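DNA polymerase III, beta subunit (Thermotoga maritima, PDB 1VPK) probably tethers DNA polymerases and other proteins to DNA, making them processive, as a ring-shaped head-to-tail homodimer that surrounds the duplex. Local coordinates at residues K25-S30 / L217-E222; P40-F45 / T59-G64; F155-D160 / L205-M210; P223-R228 / V234-N239. All coordinates share one frame; numbering follows the deposited sequence.

Contact 1 (K25-S30 / L217-E222)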
loop_
_atom_site.group_PDB
_atom_site.type_symbol
_atom_site.label_atom_id
_atom_site.label_comp_id
_atom_site.label_asym_id
_atom_site.label_seq_id
_atom_site.Cartn_x
_atom_site.Cartn_y
_atom_site.Cartn_z
ATOM N N LYS A 25 21.404 -14.130 -1.536
ATOM C CA LYS A 25 22.443 -13.481 -2.371
ATOM C C LYS A 25 21.908 -12.635 -3.537
ATOM O O LYS A 25 22.462 -11.569 -3.855
ATOM C CB LYS A 25 23.477 -14.526 -2.854
ATOM C CG LYS A 25 24.195 -15.202 -1.672
ATOM C CD LYS A 25 25.216 -14.202 -1.039
ATOM C CE LYS A 25 25.733 -14.586 0.344
ATOM N NZ LYS A 25 26.345 -15.897 0.555
ATOM N N ILE A 26 20.826 -13.096 -4.167
ATOM C CA ILE A 26 20.132 -12.301 -5.178
ATOM C C ILE A 26 19.603 -11.009 -4.563
ATOM O O ILE A 26 19.787 -9.941 -5.120
ATOM C CB ILE A 26 19.005 -13.128 -5.845
ATOM C CG1 ILE A 26 19.618 -14.227 -6.733
ATOM C CG2 ILE A 26 17.996 -12.240 -6.579
ATOM C CD1 ILE A 26 20.247 -13.748 -7.936
ATOM N N THR A 27 18.913 -11.129 -3.427
ATOM C CA THR A 27 18.337 -9.993 -2.727
ATOM C C THR A 27 19.397 -8.982 -2.355
ATOM O O THR A 27 19.218 -7.767 -2.544
ATOM C CB THR A 27 17.594 -10.475 -1.446
ATOM O OG1 THR A 27 16.533 -11.338 -1.850
ATOM C CG2 THR A 27 16.976 -9.350 -0.688
ATOM N N ILE A 28 20.506 -9.478 -1.835
ATOM C CA ILE A 28 21.585 -8.609 -1.416
ATOM C C ILE A 28 22.182 -7.789 -2.543
ATOM O O ILE A 28 22.487 -6.604 -2.357
ATOM C CB ILE A 28 22.702 -9.405 -0.725
ATOM C CG1 ILE A 28 22.199 -9.786 0.636
ATOM C CG2 ILE A 28 24.015 -8.552 -0.604
ATOM C CD1 ILE A 28 23.014 -10.837 1.359
ATOM N N ALA A 29 22.392 -8.427 -3.684
ATOM C CA ALA A 29 22.910 -7.770 -4.884
ATOM C C ALA A 29 21.947 -6.852 -5.609
ATOM O O ALA A 29 22.395 -5.979 -6.365
ATOM C CB ALA A 29 23.443 -8.828 -5.860
ATOM N N SER A 30 20.649 -7.011 -5.364
ATOM C CA SER A 30 19.621 -6.445 -6.205
ATOM C C SER A 30 19.600 -4.929 -6.280
ATOM O O SER A 30 19.227 -4.413 -7.304
ATOM C CB SER A 30 18.220 -6.943 -5.816
ATOM O OG SER A 30 17.924 -6.539 -4.521
ATOM N N LEU A 217 23.096 -4.556 4.943
ATOM C CA LEU A 217 22.978 -4.608 6.409
ATOM C C LEU A 217 21.703 -5.310 6.843
ATOM O O LEU A 217 21.713 -6.081 7.815
ATOM C CB LEU A 217 23.036 -3.201 6.992
ATOM C CG LEU A 217 24.298 -2.387 6.736
ATOM C CD1 LEU A 217 24.134 -0.961 7.189
ATOM C CD2 LEU A 217 25.542 -3.004 7.388
ATOM N N ASP A 218 20.597 -5.043 6.142
ATOM C CA ASP A 218 19.334 -5.689 6.453
ATOM C C ASP A 218 19.366 -7.154 6.101
ATOM O O ASP A 218 18.526 -7.880 6.602
ATOM C CB ASP A 218 18.118 -5.001 5.786
ATOM C CG ASP A 218 17.866 -3.552 6.323
ATOM O OD1 ASP A 218 18.278 -3.217 7.470
ATOM O OD2 ASP A 218 17.255 -2.736 5.579
ATOM N N ASN A 219 20.337 -7.610 5.303
ATOM C CA ASN A 219 20.389 -9.007 4.884
ATOM C C ASN A 219 21.635 -9.772 5.248
ATOM O O ASN A 219 21.899 -10.820 4.687
ATOM C CB ASN A 219 20.137 -9.106 3.367
ATOM C CG ASN A 219 18.753 -8.742 3.015
ATOM O OD1 ASN A 219 17.865 -9.551 3.099
ATOM N ND2 ASN A 219 18.545 -7.515 2.666
ATOM N N THR A 220 22.407 -9.281 6.198
ATOM C CA THR A 220 23.491 -10.087 6.753
ATOM C C THR A 220 23.194 -10.473 8.217
ATOM O O THR A 220 22.629 -9.703 8.985
ATOM C CB THR A 220 24.891 -9.416 6.603
ATOM O OG1 THR A 220 25.893 -10.283 7.153
ATOM C CG2 THR A 220 24.963 -8.136 7.320
ATOM N N THR A 221 23.581 -11.678 8.583
ATOM C CA THR A 221 23.448 -12.109 9.964
ATOM C C THR A 221 24.782 -11.946 10.682
ATOM O O THR A 221 24.897 -12.310 11.846
ATOM C CB THR A 221 22.960 -13.574 10.058
ATOM O OG1 THR A 221 24.008 -14.469 9.653
ATOM C CG2 THR A 221 21.722 -13.791 9.152
ATOM N N GLU A 222 25.791 -11.394 10.014
ATOM C CA GLU A 222 27.076 -11.334 10.659
ATOM C C GLU A 222 27.216 -10.119 11.597
ATOM O O GLU A 222 26.685 -9.051 11.319
ATOM C CB GLU A 222 28.212 -11.489 9.657
ATOM C CG GLU A 222 28.768 -10.243 9.032
ATOM C CD GLU A 222 30.031 -10.560 8.235
ATOM O OE1 GLU A 222 30.031 -11.659 7.603
ATOM O OE2 GLU A 222 31.001 -9.740 8.251
#
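N219 reaches out from just past the end of helix 207-218 and lies against I28 and T27, both on helix 19-29. The contact therefore ties a helix of the N-terminal domain to one of the central domain; in rings of this family such helices line the central channel through which DNA passes. N219 is covered most, and different parts of it do the work. Its CB rests on I28 CG1 at 3.5 Å, the two side chains sliding past each other in opposite directions. With chi2 near 167° the isoleucine chain is extended, which carries its tip beyond that CB: I28 CD1 stops 3.5 Å from the backbone N219 O. T27 approaches differently, its side chain crossing that of N219 at about a right angle. The methyl T27 CG2 sits at nearly equal distances from N219 OD1 (3.9 Å) and N219 ND2 (4.1 Å), a van der Waals contact. The polar ends are turned to their own helices: N219 ND2 to N215 O, and T27 OG1 to K23 O. Cutting I28 back to an alanine here would probably open a gap beside N219 CB and leave N219 O without the methyl that packs on it. A polar tie between the helices lies one turn back, where N215 ND2 bonds T27 O. That same T27 O also accepts S30 N and, at 2.7 Å, S30 OG, which reach it from one face of its plane, the hydroxyl tilted 26° out of it.

Contact 2 (P40-F45 / T59-G64)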
loop_
_atom_site.group_PDB
_atom_site.type_symbol
_atom_site.label_atom_id
_atom_site.label_comp_id
_atom_site.label_asym_id
_atom_site.label_seq_id
_atom_site.Cartn_x
_atom_site.Cartn_y
_atom_site.Cartn_z
ATOM N N PRO A 40 20.875 -2.193 -20.598
ATOM C CA PRO A 40 19.979 -3.265 -20.181
ATOM C C PRO A 40 20.752 -4.441 -19.548
ATOM O O PRO A 40 20.268 -5.099 -18.653
ATOM C CB PRO A 40 19.339 -3.682 -21.511
ATOM C CG PRO A 40 19.298 -2.488 -22.278
ATOM C CD PRO A 40 20.563 -1.746 -21.962
ATOM N N ILE A 41 21.951 -4.685 -20.041
ATOM C CA ILE A 41 22.883 -5.615 -19.456
ATOM C C ILE A 41 23.159 -5.360 -17.970
ATOM O O ILE A 41 23.223 -6.302 -17.169
ATOM C CB ILE A 41 24.224 -5.571 -20.236
ATOM C CG1 ILE A 41 25.238 -6.489 -19.565
ATOM C CG2 ILE A 41 24.803 -4.180 -20.295
ATOM C CD1 ILE A 41 26.116 -7.151 -20.551
ATOM N N LEU A 42 23.292 -4.077 -17.601
ATOM C CA LEU A 42 23.482 -3.698 -16.211
ATOM C C LEU A 42 22.207 -3.713 -15.360
ATOM O O LEU A 42 22.293 -3.555 -14.133
ATOM C CB LEU A 42 24.174 -2.362 -16.101
ATOM C CG LEU A 42 25.546 -2.286 -16.805
ATOM C CD1 LEU A 42 26.293 -1.023 -16.407
ATOM C CD2 LEU A 42 26.411 -3.459 -16.460
ATOM N N ALA A 43 21.062 -3.984 -15.981
ATOM C CA ALA A 43 19.831 -4.218 -15.252
ATOM C C ALA A 43 19.686 -5.714 -14.970
ATOM O O ALA A 43 18.649 -6.170 -14.415
ATOM C CB ALA A 43 18.629 -3.638 -16.056
ATOM N N GLY A 44 20.725 -6.497 -15.339
ATOM C CA GLY A 44 20.797 -7.910 -15.022
ATOM C C GLY A 44 21.899 -8.282 -14.033
ATOM O O GLY A 44 22.846 -7.492 -13.804
ATOM N N PHE A 45 21.759 -9.487 -13.439
ATOM C CA PHE A 45 22.787 -10.086 -12.593
ATOM C C PHE A 45 23.781 -10.833 -13.440
ATOM O O PHE A 45 23.399 -11.636 -14.321
ATOM C CB PHE A 45 22.195 -11.118 -11.606
ATOM C CG PHE A 45 21.241 -10.535 -10.645
ATOM C CD1 PHE A 45 21.708 -9.854 -9.535
ATOM C CD2 PHE A 45 19.892 -10.699 -10.814
ATOM C CE1 PHE A 45 20.830 -9.309 -8.607
ATOM C CE2 PHE A 45 18.986 -10.141 -9.899
ATOM C CZ PHE A 45 19.463 -9.418 -8.815
ATOM N N THR A 59 25.974 -4.329 -10.933
ATOM C CA THR A 59 26.536 -3.001 -10.872
ATOM C C THR A 59 25.731 -2.053 -11.742
ATOM O O THR A 59 25.147 -2.456 -12.752
ATOM C CB THR A 59 28.001 -3.000 -11.327
ATOM O OG1 THR A 59 28.585 -1.717 -11.053
ATOM C CG2 THR A 59 28.148 -3.269 -12.859
ATOM N N ASP A 60 25.785 -0.792 -11.372
ATOM C CA ASP A 60 25.411 0.316 -12.237
ATOM C C ASP A 60 26.584 1.212 -12.569
ATOM O O ASP A 60 26.398 2.327 -12.980
ATOM C CB ASP A 60 24.331 1.145 -11.558
ATOM C CG ASP A 60 24.795 1.795 -10.273
ATOM O OD1 ASP A 60 26.008 1.819 -9.976
ATOM O OD2 ASP A 60 23.917 2.296 -9.539
ATOM N N LEU A 61 27.796 0.726 -12.403
ATOM C CA LEU A 61 29.025 1.486 -12.650
ATOM C C LEU A 61 29.416 2.493 -11.557
ATOM O O LEU A 61 30.544 3.018 -11.558
ATOM C CB LEU A 61 29.022 2.185 -14.030
ATOM C CG LEU A 61 28.731 1.325 -15.289
ATOM C CD1 LEU A 61 29.018 2.129 -16.493
ATOM C CD2 LEU A 61 29.573 0.073 -15.299
ATOM N N GLU A 62 28.517 2.771 -10.620
ATOM C CA GLU A 62 28.882 3.573 -9.436
ATOM C C GLU A 62 28.956 2.668 -8.200
ATOM O O GLU A 62 29.881 2.822 -7.409
ATOM C CB GLU A 62 27.878 4.716 -9.214
ATOM C CG GLU A 62 27.958 5.337 -7.796
ATOM C CD GLU A 62 26.954 6.466 -7.592
ATOM O OE1 GLU A 62 25.728 6.152 -7.490
ATOM O OE2 GLU A 62 27.427 7.641 -7.536
ATOM N N THR A 63 27.992 1.746 -8.045
ATOM C CA THR A 63 28.019 0.705 -7.006
ATOM C C THR A 63 28.192 -0.681 -7.692
ATOM O O THR A 63 27.562 -0.941 -8.722
ATOM C CB THR A 63 26.688 0.712 -6.167
ATOM O OG1 THR A 63 26.379 2.018 -5.672
ATOM C CG2 THR A 63 26.743 -0.323 -4.983
ATOM N N GLY A 64 29.039 -1.538 -7.149
ATOM C CA GLY A 64 29.222 -2.911 -7.611
ATOM C C GLY A 64 29.182 -3.864 -6.442
ATOM O O GLY A 64 29.702 -3.556 -5.327
HETATM O O HOH W 1 24.172 -5.272 -12.913
#
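The backbones of L42 and T59 come together with their carbonyls close, L42 O standing 3.4 Å from T59 O, two acceptors that cannot bond each other directly. A water fills in beside them: it accepts from T59 N at 2.8 Å and lies within donating distance of both L42 O and G44 O. Here the 3-10 turn 41-43 leads into strand 44-50, and T59 closes strand 53-59, its neighbour in the sheet. L42 supplies most of the apolar contact. Its CD1 meets L61 CG at 3.6 Å, the two side chains crossing at about a right angle, while its CD2 runs beside T59 CG2 at 4.0 Å. The second segment is the tight turn of the beta hairpin 53-59/63-68, built from an ST turn on T59 and an Asx turn on D60. A chi1 of -171° swings T59 OG1 opposite its own N and into the turn, where it accepts L61 N at 2.9 Å and donates to T63 O at 2.7 Å. A valine in its place would probably leave L61 N without its acceptor and T63 O without its hydroxyl donor. D60 OD1 is gripped twice, by T63 N on the syn side and by E62 N on the anti side.

Contact 3 (F155-D160 / L205-M210)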
loop_
_atom_site.group_PDB
_atom_site.type_symbol
_atom_site.label_atom_id
_atom_site.label_comp_id
_atom_site.label_asym_id
_atom_site.label_seq_id
_atom_site.Cartn_x
_atom_site.Cartn_y
_atom_site.Cartn_z
ATOM N N PHE A 155 16.502 9.164 5.189
ATOM C CA PHE A 155 15.287 9.866 4.763
ATOM C C PHE A 155 15.425 11.358 4.463
ATOM O O PHE A 155 14.578 11.929 3.790
ATOM C CB PHE A 155 14.167 9.716 5.783
ATOM C CG PHE A 155 14.319 10.619 6.996
ATOM C CD1 PHE A 155 15.058 10.203 8.107
ATOM C CD2 PHE A 155 13.674 11.841 7.047
ATOM C CE1 PHE A 155 15.166 11.007 9.196
ATOM C CE2 PHE A 155 13.790 12.667 8.145
ATOM C CZ PHE A 155 14.539 12.236 9.225
ATOM N N ALA A 156 16.453 12.006 5.019
ATOM C CA ALA A 156 16.594 13.442 4.869
ATOM C C ALA A 156 17.428 13.802 3.604
ATOM O O ALA A 156 17.483 14.977 3.223
ATOM C CB ALA A 156 17.207 14.025 6.123
ATOM N N ALA A 157 18.025 12.805 2.939
ATOM C CA ALA A 157 18.772 13.055 1.705
ATOM C C ALA A 157 17.885 13.563 0.600
ATOM O O ALA A 157 16.754 13.114 0.458
ATOM C CB ALA A 157 19.462 11.798 1.235
ATOM N N ALA A 158 18.408 14.497 -0.196
ATOM C CA ALA A 158 17.759 14.931 -1.433
ATOM C C ALA A 158 17.500 13.729 -2.346
ATOM O O ALA A 158 18.377 12.881 -2.546
ATOM C CB ALA A 158 18.602 15.967 -2.173
ATOM N N LYS A 159 16.288 13.653 -2.865
ATOM C CA LYS A 159 15.920 12.578 -3.805
ATOM C C LYS A 159 16.239 12.968 -5.254
ATOM O O LYS A 159 16.308 12.104 -6.117
ATOM C CB LYS A 159 14.447 12.204 -3.656
ATOM C CG LYS A 159 14.189 11.438 -2.382
ATOM C CD LYS A 159 12.736 11.203 -2.128
ATOM C CE LYS A 159 12.508 10.852 -0.665
ATOM N NZ LYS A 159 12.528 12.080 0.200
ATOM N N ASP A 160 16.426 14.265 -5.496
ATOM C CA ASP A 160 16.782 14.778 -6.806
ATOM C C ASP A 160 18.261 14.512 -7.063
ATOM O O ASP A 160 19.124 15.183 -6.499
ATOM C CB ASP A 160 16.516 16.278 -6.876
ATOM C CG ASP A 160 16.856 16.882 -8.242
ATOM O OD1 ASP A 160 17.304 16.141 -9.159
ATOM O OD2 ASP A 160 16.657 18.107 -8.408
ATOM N N LEU A 205 28.717 9.329 -0.110
ATOM C CA LEU A 205 28.197 8.249 -0.939
ATOM C C LEU A 205 26.795 8.637 -1.401
ATOM O O LEU A 205 26.009 9.249 -0.633
ATOM C CB LEU A 205 28.177 6.929 -0.163
ATOM C CG LEU A 205 29.525 6.359 0.329
ATOM C CD1 LEU A 205 29.273 5.102 1.124
ATOM C CD2 LEU A 205 30.543 6.105 -0.817
ATOM N N SER A 206 26.492 8.298 -2.649
ATOM C CA SER A 206 25.218 8.632 -3.307
ATOM C C SER A 206 24.065 7.941 -2.600
ATOM O O SER A 206 24.258 6.938 -1.886
ATOM C CB SER A 206 25.210 8.228 -4.800
ATOM O OG SER A 206 24.986 6.809 -4.979
ATOM N N LEU A 207 22.856 8.456 -2.810
ATOM C CA LEU A 207 21.693 7.847 -2.210
ATOM C C LEU A 207 21.494 6.425 -2.726
ATOM O O LEU A 207 21.202 5.527 -1.931
ATOM C CB LEU A 207 20.456 8.699 -2.467
ATOM C CG LEU A 207 19.134 8.237 -1.840
ATOM C CD1 LEU A 207 19.267 7.990 -0.355
ATOM C CD2 LEU A 207 18.116 9.286 -2.127
ATOM N N LYS A 208 21.704 6.210 -4.029
ATOM C CA LYS A 208 21.614 4.867 -4.597
ATOM C C LYS A 208 22.633 3.893 -3.942
ATOM O O LYS A 208 22.286 2.767 -3.615
ATOM C CB LYS A 208 21.726 4.870 -6.125
ATOM C CG LYS A 208 21.641 3.433 -6.682
ATOM C CD LYS A 208 20.724 3.194 -7.832
ATOM C CE LYS A 208 20.904 1.750 -8.368
ATOM N NZ LYS A 208 21.083 1.732 -9.798
ATOM N N SER A 209 23.854 4.361 -3.692
ATOM C CA SER A 209 24.866 3.548 -3.046
ATOM C C SER A 209 24.436 3.192 -1.625
ATOM O O SER A 209 24.546 2.055 -1.203
ATOM C CB SER A 209 26.215 4.258 -3.024
ATOM O OG SER A 209 26.836 4.265 -4.288
ATOM N N MET A 210 23.888 4.177 -0.928
ATOM C CA MET A 210 23.417 4.029 0.446
ATOM C C MET A 210 22.249 3.101 0.668
ATOM O O MET A 210 22.200 2.419 1.694
ATOM C CB MET A 210 23.126 5.424 1.024
ATOM C CG MET A 210 24.400 6.225 1.248
ATOM S SD MET A 210 25.566 5.449 2.374
ATOM C CE MET A 210 24.680 5.340 3.948
#
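L207 is directed toward the loop 155-160 and carries the whole contact from its side, each of its two methyls meeting a different part of the loop. With CG anti to the backbone N (chi1 -177°), the branch is thrown outward from the first turn of helix 207-218. CD1 faces A157, whose own methyl is directed back at the helix, and the pair A157 CB and L207 CD1 meet at 4.1 Å. The other methyl, CD2, is set against the chain itself: it lies 3.6 Å from A158 O, a carbonyl that accepts a hydrogen bond from N167 ND2. K159 leaves away from the helix and brushes L207 CD2 with its CA (4.3 Å) and the root of its side chain. I154 and N167 also pack on this leucine. Behind L207 the helix start is firmly tied. S206 OG accepts S209 N at 3.0 Å with an N-H...O angle of 158°, and M210 N bonds S206 O at 2.9 Å, closing the first turn. E62 of the N-terminal domain also bonds S206 OG through its carboxylate, while K208 forms a salt bridge with D60. The arrangement is that of a serine N-cap at a strand-to-helix junction: edge strand 201-206 of its sheet runs into helix 207-218, and the first helical residue is plugged into the loop that follows helix 143-153.

Contact 4 (P223-R228 / V234-N239)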
loop_
_atom_site.group_PDB
_atom_site.type_symbol
_atom_site.label_atom_id
_atom_site.label_comp_id
_atom_site.label_asym_id
_atom_site.label_seq_id
_atom_site.Cartn_x
_atom_site.Cartn_y
_atom_site.Cartn_z
ATOM N N PRO A 223 27.872 -10.324 12.762
ATOM C CA PRO A 223 27.884 -9.346 13.890
ATOM C C PRO A 223 28.533 -7.985 13.596
ATOM O O PRO A 223 28.103 -6.952 14.117
ATOM C CB PRO A 223 28.667 -10.088 14.993
ATOM C CG PRO A 223 28.576 -11.488 14.638
ATOM C CD PRO A 223 28.601 -11.547 13.138
ATOM N N THR A 224 29.577 -7.998 12.786
ATOM C CA THR A 224 30.236 -6.770 12.366
ATOM C C THR A 224 30.515 -6.789 10.877
ATOM O O THR A 224 30.503 -7.843 10.258
ATOM C CB THR A 224 31.576 -6.604 13.060
ATOM O OG1 THR A 224 32.414 -7.711 12.727
ATOM C CG2 THR A 224 31.409 -6.576 14.530
ATOM N N ILE A 225 30.748 -5.615 10.307
ATOM C CA ILE A 225 31.115 -5.475 8.886
ATOM C C ILE A 225 32.359 -4.574 8.760
ATOM O O ILE A 225 32.662 -3.783 9.664
ATOM C CB ILE A 225 29.992 -4.860 8.027
ATOM C CG1 ILE A 225 29.593 -3.467 8.510
ATOM C CG2 ILE A 225 28.784 -5.772 7.967
ATOM C CD1 ILE A 225 30.431 -2.356 7.889
ATOM N N THR A 226 33.065 -4.692 7.636
ATOM C CA THR A 226 34.277 -3.906 7.397
ATOM C C THR A 226 34.064 -2.843 6.337
ATOM O O THR A 226 33.459 -3.102 5.309
ATOM C CB THR A 226 35.443 -4.802 6.915
ATOM O OG1 THR A 226 35.692 -5.810 7.896
ATOM C CG2 THR A 226 36.700 -3.976 6.713
ATOM N N VAL A 227 34.625 -1.656 6.589
ATOM C CA VAL A 227 34.557 -0.521 5.664
ATOM C C VAL A 227 35.968 -0.104 5.354
ATOM O O VAL A 227 36.756 0.024 6.261
ATOM C CB VAL A 227 33.857 0.668 6.310
ATOM C CG1 VAL A 227 33.924 1.916 5.407
ATOM C CG2 VAL A 227 32.383 0.275 6.676
ATOM N N ARG A 228 36.277 0.113 4.094
ATOM C CA ARG A 228 37.596 0.623 3.668
ATOM C C ARG A 228 37.437 1.736 2.643
ATOM O O ARG A 228 36.638 1.624 1.687
ATOM C CB ARG A 228 38.467 -0.479 3.062
ATOM C CG ARG A 228 39.949 -0.053 2.839
ATOM C CD ARG A 228 40.836 -1.259 2.454
ATOM N NE ARG A 228 40.344 -1.919 1.247
ATOM C CZ ARG A 228 39.576 -3.014 1.214
ATOM N NH1 ARG A 228 39.160 -3.611 2.332
ATOM N NH2 ARG A 228 39.173 -3.501 0.036
ATOM N N VAL A 234 34.879 3.269 -1.665
ATOM C CA VAL A 234 34.619 2.681 -0.359
ATOM C C VAL A 234 34.098 1.245 -0.615
ATOM O O VAL A 234 33.128 1.050 -1.378
ATOM C CB VAL A 234 33.550 3.488 0.377
ATOM C CG1 VAL A 234 33.163 2.851 1.748
ATOM C CG2 VAL A 234 34.022 4.912 0.586
ATOM N N SER A 235 34.746 0.269 0.023
ATOM C CA SER A 235 34.287 -1.097 0.072
ATOM C C SER A 235 33.607 -1.294 1.405
ATOM O O SER A 235 34.129 -0.872 2.435
ATOM C CB SER A 235 35.447 -2.094 -0.053
ATOM O OG SER A 235 35.951 -2.159 -1.392
ATOM N N LEU A 236 32.453 -1.939 1.365
ATOM C CA LEU A 236 31.754 -2.440 2.518
ATOM C C LEU A 236 31.677 -3.955 2.328
ATOM O O LEU A 236 31.060 -4.431 1.364
ATOM C CB LEU A 236 30.356 -1.848 2.558
ATOM C CG LEU A 236 29.562 -1.993 3.848
ATOM C CD1 LEU A 236 29.532 -0.642 4.570
ATOM C CD2 LEU A 236 28.159 -2.428 3.553
ATOM N N SER A 237 32.315 -4.694 3.226
ATOM C CA SER A 237 32.531 -6.134 3.066
ATOM C C SER A 237 31.929 -6.904 4.237
ATOM O O SER A 237 32.097 -6.507 5.415
ATOM C CB SER A 237 34.042 -6.436 3.083
ATOM O OG SER A 237 34.688 -5.883 1.950
ATOM N N THR A 238 31.264 -8.008 3.907
ATOM C CA THR A 238 30.977 -9.076 4.849
ATOM C C THR A 238 31.822 -10.291 4.421
ATOM O O THR A 238 32.660 -10.196 3.526
ATOM C CB THR A 238 29.475 -9.452 4.871
ATOM O OG1 THR A 238 29.122 -10.157 3.670
ATOM C CG2 THR A 238 28.602 -8.199 4.992
ATOM N N ASN A 239 31.623 -11.406 5.120
ATOM C CA ASN A 239 32.207 -12.710 4.817
ATOM C C ASN A 239 32.131 -13.072 3.319
ATOM O O ASN A 239 33.151 -13.415 2.705
ATOM C CB ASN A 239 31.385 -13.733 5.632
ATOM C CG ASN A 239 32.035 -15.071 5.754
ATOM O OD1 ASN A 239 33.225 -15.181 6.082
ATOM N ND2 ASN A 239 31.234 -16.127 5.563
#
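T226 O accepts S237 N at 2.9 Å and, beside it, takes a CA-H...O contact from L236 CA at 3.3 Å. The bond is returned by T226 N to S237 O, and R228 and S235 repeat the same reciprocal pair two residues along. Between the two hydrogen-bonded pairs sits the non-hydrogen-bonded pair V227-L236, where the chains come closest, with CA atoms 4.6 Å apart. The strand axes run at 170°, nearly antiparallel. This is the beta hairpin 224-229/233-237 of the central domain, inside a larger antiparallel sheet: strand 137-142 pairs along one flank and strand 241-246 along the other. Its two faces differ sharply. On the face of V227 and L236, the methyl L236 CD1 reaches across to both V227 CG2 (3.7 Å) and I225 CD1 (3.8 Å). V227 sends its other methyl toward V234, and helix 143-153 covers I225 while F203 and L205 pack on V234. The face of T226, R228, S235 and S237 is polar. R228 bends at chi3 (58°), which brings one face of its guanidinium over S235 CB, with R228 NH2 4.0 Å from that carbon. Neither polar end bonds the other; the backbone of A133 serves both, its O taking R228 NH2 and its N giving to S235 OG. S237 OG pairs with the carboxylate of E242. Just past the end of strand 233-237, the methyls I225 CG2 and T238 CG2 touch at 3.8 Å.

Contact 3 is the buried one, near the centre of the chain; contacts 1, 2 and 4 are only partly buried. Contacts 1 and 3 grip opposite ends of helix 207-218, both by side-chain packing, whereas contact 4 is held by backbone hydrogen bonds and contact 2 mixes leucine packing with a bridging water. Contacts 2 and 4 belong to the same eight-stranded sheet, which spans the N-terminal and central domains, yet do not meet. Contact 1 crosses between those domains, and a probable T63-S209 hydrogen bond crosses again between contacts 2 and 3. A probable hydrogen bond from N239 to E222 joins contacts 1 and 4, L205 with V234 joins 3 and 4, and F45 packs on A29 between 1 and 2.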